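Local coordinates for DegV family protein (Corynebacterium glutamicum, PDB 3EGL), which binds long-chain fatty acids such as palmitate and may take part in lipid transport or fatty acid metabolism, at residues S12-P17 against V241-L247; A203-V208 against L232-S236. Numbering follows the deposited sequence.

How the contacts relate
Strand 237-242, an outermost strand of the six-stranded sheet, ties the two contacts together: contact 2 lies just before it begins, at S236, and contact 1 where it ends, at V241-D242, before the chain enters helix 245-251. Their centres are about 25 Å apart and their nearest atoms about 14 Å, so they do not touch. Along the chain, contact 2 is nested inside the loop that contact 1 closes. Contact 1 is buried, joins the two α/β domains of the DegV fold and borders the palmitate, which hydrogen-bonds to T42 and S76. Contact 2 stays within the C-terminal domain, away from these binding residues, and pairs the loops entering parallel strands 209-215 and 237-242.

Contact 1: S12-P17 against V241-L247; sequences SSACLP and VDIDPTL. With PLM (palmitic acid), chain D.
C15, its side chain in the m rotamer, lies over the bend between strand 237-242 and helix 245-251, bridging the two α/β domains of the DegV fold beside the fatty-acid site. Residues 12-14 form a 3-10 turn (C15 N to S12 O, 3.0 Å), and C15 then takes left-handed backbone angles (65/23); together these bring S12 OG and C15 SG onto D244. C15 faces D244 (CA to CA 5.4 Å) and P17 faces V241 (6.2 Å). C15 SG accepts from D244 N at 3.5 Å. The D244 carboxylate serves both sides: OD1 N-caps helix 245-251 through a weak 3.3 Å bond from T246 N, while OD2 accepts from S12 OG at 2.5 Å; S12 OG also bonds L31 N of strand 26-35. A water links C15 O (3.1 Å) with D242 N (3.0 Å). P17 CD packs on V241 CG1 at 3.6 Å. The helix start meets the palmitate: L247 CB is 3.7 Å from PLM CC, and T246 CG2 3.8 Å from PLM C2.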
loop_
_atom_site.group_PDB
_atom_site.type_symbol
_atom_site.label_atom_id
_atom_site.label_comp_id
_atom_site.label_asym_id
_atom_site.label_seq_id
_atom_site.Cartn_x
_atom_site.Cartn_y
_atom_site.Cartn_z
ATOM N N SER A 12 -1.020 8.850 -0.956
ATOM C CA SER A 12 -2.142 8.517 -0.079
ATOM C C SER A 12 -2.493 7.018 -0.150
ATOM O O SER A 12 -3.021 6.467 0.811
ATOM C CB SER A 12 -3.366 9.380 -0.407
ATOM O OG SER A 12 -3.769 9.028 -1.719
ATOM N N SER A 13 -2.192 6.370 -1.278
ATOM C CA SER A 13 -2.436 4.937 -1.391
ATOM C C SER A 13 -1.713 4.083 -0.333
ATOM O O SER A 13 -2.121 2.934 -0.112
ATOM C CB SER A 13 -2.122 4.379 -2.788
ATOM O OG SER A 13 -0.731 4.365 -3.012
ATOM N N ALA A 14 -0.656 4.601 0.306
ATOM C CA ALA A 14 -0.032 3.824 1.384
ATOM C C ALA A 14 -0.974 3.583 2.583
ATOM O O ALA A 14 -0.676 2.732 3.422
ATOM C CB ALA A 14 1.308 4.464 1.871
ATOM N N CYS A 15 -2.036 4.387 2.699
ATOM C CA CYS A 15 -3.006 4.299 3.803
ATOM C C CYS A 15 -2.508 4.612 5.222
ATOM O O CYS A 15 -3.114 4.142 6.197
ATOM C CB CYS A 15 -3.704 2.926 3.831
ATOM S SG CYS A 15 -4.584 2.568 2.298
ATOM N N LEU A 16 -1.433 5.371 5.363
ATOM C CA LEU A 16 -0.963 5.632 6.700
ATOM C C LEU A 16 -2.005 6.477 7.386
ATOM O O LEU A 16 -2.528 7.411 6.792
ATOM C CB LEU A 16 0.356 6.384 6.711
ATOM C CG LEU A 16 1.583 5.584 6.311
ATOM C CD1 LEU A 16 2.712 6.595 6.100
ATOM C CD2 LEU A 16 1.949 4.547 7.371
ATOM N N PRO A 17 -2.339 6.140 8.640
ATOM C CA PRO A 17 -3.177 7.076 9.397
ATOM C C PRO A 17 -2.468 8.404 9.504
ATOM O O PRO A 17 -1.231 8.478 9.622
ATOM C CB PRO A 17 -3.288 6.428 10.767
ATOM C CG PRO A 17 -3.144 4.968 10.474
ATOM C CD PRO A 17 -2.063 4.908 9.400
ATOM N N VAL A 241 -6.403 0.611 9.642
ATOM C CA VAL A 241 -6.293 1.775 8.764
ATOM C C VAL A 241 -7.544 1.913 7.917
ATOM O O VAL A 241 -8.344 0.984 7.769
ATOM C CB VAL A 241 -5.014 1.762 7.867
ATOM C CG1 VAL A 241 -3.762 1.801 8.693
ATOM C CG2 VAL A 241 -4.992 0.557 6.912
ATOM N N ASP A 242 -7.736 3.113 7.400
ATOM C CA ASP A 242 -8.783 3.377 6.448
ATOM C C ASP A 242 -8.159 3.265 5.106
ATOM O O ASP A 242 -7.041 3.761 4.889
ATOM C CB ASP A 242 -9.273 4.799 6.606
ATOM C CG ASP A 242 -10.003 5.006 7.896
ATOM O OD1 ASP A 242 -10.708 4.074 8.354
ATOM O OD2 ASP A 242 -9.894 6.118 8.442
ATOM N N ILE A 243 -8.877 2.605 4.207
ATOM C CA ILE A 243 -8.474 2.530 2.825
ATOM C C ILE A 243 -8.574 3.923 2.188
ATOM O O ILE A 243 -9.600 4.604 2.285
ATOM C CB ILE A 243 -9.300 1.478 2.066
ATOM C CG1 ILE A 243 -8.891 0.052 2.548
ATOM C CG2 ILE A 243 -9.084 1.636 0.558
ATOM C CD1 ILE A 243 -9.860 -1.156 2.144
ATOM N N ASP A 244 -7.480 4.354 1.569
ATOM C CA ASP A 244 -7.398 5.658 0.893
ATOM C C ASP A 244 -8.652 5.867 0.018
ATOM O O ASP A 244 -8.998 5.002 -0.744
ATOM C CB ASP A 244 -6.085 5.732 0.075
ATOM C CG ASP A 244 -5.970 6.993 -0.795
ATOM O OD1 ASP A 244 -6.636 8.032 -0.543
ATOM O OD2 ASP A 244 -5.200 6.955 -1.783
ATOM N N PRO A 245 -9.329 7.020 0.123
ATOM C CA PRO A 245 -10.538 7.199 -0.753
ATOM C C PRO A 245 -10.260 6.990 -2.255
ATOM O O PRO A 245 -11.169 6.597 -2.988
ATOM C CB PRO A 245 -10.985 8.658 -0.473
ATOM C CG PRO A 245 -10.460 8.941 0.923
ATOM C CD PRO A 245 -9.121 8.175 1.016
ATOM N N THR A 246 -9.019 7.228 -2.703
ATOM C CA THR A 246 -8.665 7.004 -4.096
ATOM C C THR A 246 -8.777 5.534 -4.443
ATOM O O THR A 246 -9.248 5.192 -5.535
ATOM C CB THR A 246 -7.248 7.498 -4.426
ATOM O OG1 THR A 246 -7.143 8.876 -4.055
ATOM C CG2 THR A 246 -6.978 7.407 -5.925
ATOM N N LEU A 247 -8.344 4.677 -3.521
ATOM C CA LEU A 247 -8.478 3.261 -3.722
ATOM C C LEU A 247 -9.922 2.814 -3.534
ATOM O O LEU A 247 -10.356 1.870 -4.180
ATOM C CB LEU A 247 -7.517 2.474 -2.823
ATOM C CG LEU A 247 -6.048 2.937 -2.834
ATOM C CD1 LEU A 247 -5.230 2.127 -1.815
ATOM C CD2 LEU A 247 -5.432 2.858 -4.256
HETATM C C1 PLM D . -4.504 6.132 -10.240
HETATM O O1 PLM D . -3.455 5.751 -10.789
HETATM O O2 PLM D . -5.466 6.438 -10.964
HETATM C C2 PLM D . -4.661 6.207 -8.750
HETATM C C3 PLM D . -4.560 4.792 -8.185
HETATM C C4 PLM D . -5.783 3.925 -8.339
HETATM C C5 PLM D . -5.292 2.491 -8.149
HETATM C C6 PLM D . -6.420 1.492 -8.098
HETATM C C7 PLM D . -5.827 0.108 -7.957
HETATM C C8 PLM D . -6.823 -0.957 -7.474
HETATM C C9 PLM D . -7.105 -0.792 -5.979
HETATM C CA PLM D . -7.599 -2.090 -5.322
HETATM C CB PLM D . -8.316 -1.847 -4.000
HETATM C CC PLM D . -7.496 -1.185 -2.883
HETATM C CD PLM D . -6.820 -2.233 -2.015
HETATM C CE PLM D . -6.561 -1.757 -0.599
HETATM C CF PLM D . -5.060 -1.595 -0.339
HETATM C CG PLM D . -4.395 -2.811 0.301
HETATM O O HOH W 1 -5.626 5.256 7.534
#

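Contact 2: A203-V208 against L232-S236; sequences ADGEPV and LPEGS
Two loops, leaving the ends of helices 196-203 and 224-231, meet just before each enters a parallel strand of the C-terminal sheet; the strands, 209-215 and 237-242, are the two arms of a beta-alpha-beta crossover. A203-E206 is a type I' turn, with D204 at 58/47, G205 at 76/4 and a 3.2 Å bond from E206 N to A203 O. P233-S236 turns back through E234 (-54/145) and G235 (85/14), near type II geometry, with a weak 3.4 Å bond from S236 N to P233 O. P207 and S236 are nearest, CA to CA 4.5 Å. The polar link is S236 OG (chi1 m), which accepts from V208 N at 2.8 Å and donates to P233 O at 2.9 Å; V208 also pairs by backbone with S237. Van der Waals contacts centre on the P233 ring: its CG is 3.2 Å from E206 O and 3.4 Å from G205 C, and its CD 3.8 Å from A203 CB. V208 sets CG2 4.0 Å from L232 CG, while P207 CB lies 3.6 Å from G235 O. One serine hydroxyl, acceptor and donor together, thus holds its own turn and ties it to the other loop.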
loop_
_atom_site.group_PDB
_atom_site.type_symbol
_atom_site.label_atom_id
_atom_site.label_comp_id
_atom_site.label_asym_id
_atom_site.label_seq_id
_atom_site.Cartn_x
_atom_site.Cartn_y
_atom_site.Cartn_z
ATOM N N ALA A 203 2.555 -17.129 7.524
ATOM C CA ALA A 203 3.215 -16.807 8.782
ATOM C C ALA A 203 4.284 -17.852 9.147
ATOM O O ALA A 203 5.365 -17.513 9.635
ATOM C CB ALA A 203 2.177 -16.738 9.879
ATOM N N ASP A 204 3.933 -19.124 8.929
ATOM C CA ASP A 204 4.818 -20.264 9.142
ATOM C C ASP A 204 5.333 -20.317 10.607
ATOM O O ASP A 204 6.543 -20.459 10.870
ATOM C CB ASP A 204 5.955 -20.235 8.100
ATOM C CG ASP A 204 6.704 -21.547 8.013
ATOM O OD1 ASP A 204 6.046 -22.614 7.890
ATOM O OD2 ASP A 204 7.956 -21.515 8.075
ATOM N N GLY A 205 4.396 -20.151 11.549
ATOM C CA GLY A 205 4.697 -20.202 12.976
ATOM C C GLY A 205 5.392 -18.991 13.568
ATOM O O GLY A 205 5.734 -18.987 14.751
ATOM N N GLU A 206 5.600 -17.956 12.770
ATOM C CA GLU A 206 6.266 -16.751 13.259
ATOM C C GLU A 206 5.281 -15.594 13.351
ATOM O O GLU A 206 4.411 -15.488 12.513
ATOM C CB GLU A 206 7.393 -16.364 12.321
ATOM C CG GLU A 206 8.294 -17.499 12.014
ATOM C CD GLU A 206 9.534 -17.458 12.843
ATOM O OE1 GLU A 206 9.457 -17.673 14.073
ATOM O OE2 GLU A 206 10.594 -17.192 12.245
ATOM N N PRO A 207 5.426 -14.735 14.385
ATOM C CA PRO A 207 4.633 -13.517 14.562
ATOM C C PRO A 207 4.664 -12.644 13.319
ATOM O O PRO A 207 5.659 -12.577 12.625
ATOM C CB PRO A 207 5.352 -12.796 15.703
ATOM C CG PRO A 207 6.702 -13.504 15.830
ATOM C CD PRO A 207 6.382 -14.906 15.495
ATOM N N VAL A 208 3.552 -11.983 13.063
ATOM C CA VAL A 208 3.344 -11.234 11.864
ATOM C C VAL A 208 2.984 -9.821 12.278
ATOM O O VAL A 208 2.382 -9.598 13.318
ATOM C CB VAL A 208 2.123 -11.805 11.102
ATOM C CG1 VAL A 208 2.002 -11.168 9.712
ATOM C CG2 VAL A 208 2.215 -13.329 10.984
ATOM N N LEU A 232 -3.190 -16.423 14.147
ATOM C CA LEU A 232 -1.807 -16.087 13.853
ATOM C C LEU A 232 -0.925 -16.347 15.052
ATOM O O LEU A 232 -1.418 -16.270 16.175
ATOM C CB LEU A 232 -1.707 -14.620 13.403
ATOM C CG LEU A 232 -1.525 -14.409 11.893
ATOM C CD1 LEU A 232 -2.141 -15.526 11.057
ATOM C CD2 LEU A 232 -2.071 -13.069 11.468
ATOM N N PRO A 233 0.392 -16.608 14.834
ATOM C CA PRO A 233 1.259 -16.944 15.983
ATOM C C PRO A 233 1.295 -15.846 17.034
ATOM O O PRO A 233 1.186 -14.663 16.705
ATOM C CB PRO A 233 2.639 -17.120 15.346
ATOM C CG PRO A 233 2.376 -17.429 13.933
ATOM C CD PRO A 233 1.155 -16.635 13.569
ATOM N N GLU A 234 1.423 -16.246 18.293
ATOM C CA GLU A 234 1.448 -15.331 19.421
ATOM C C GLU A 234 2.500 -14.265 19.230
ATOM O O GLU A 234 3.568 -14.540 18.693
ATOM C CB GLU A 234 1.760 -16.088 20.709
ATOM C CG GLU A 234 0.588 -16.834 21.288
ATOM C CD GLU A 234 1.022 -17.780 22.403
ATOM O OE1 GLU A 234 1.881 -17.386 23.245
ATOM O OE2 GLU A 234 0.507 -18.920 22.430
ATOM N N GLY A 235 2.193 -13.061 19.713
ATOM C CA GLY A 235 3.076 -11.907 19.578
ATOM C C GLY A 235 2.929 -11.154 18.264
ATOM O O GLY A 235 3.791 -10.373 17.922
ATOM N N SER A 236 1.863 -11.413 17.509
ATOM C CA SER A 236 1.601 -10.669 16.264
ATOM C C SER A 236 0.961 -9.325 16.594
ATOM O O SER A 236 0.270 -9.207 17.588
ATOM C CB SER A 236 0.684 -11.475 15.355
ATOM O OG SER A 236 1.378 -12.563 14.776
#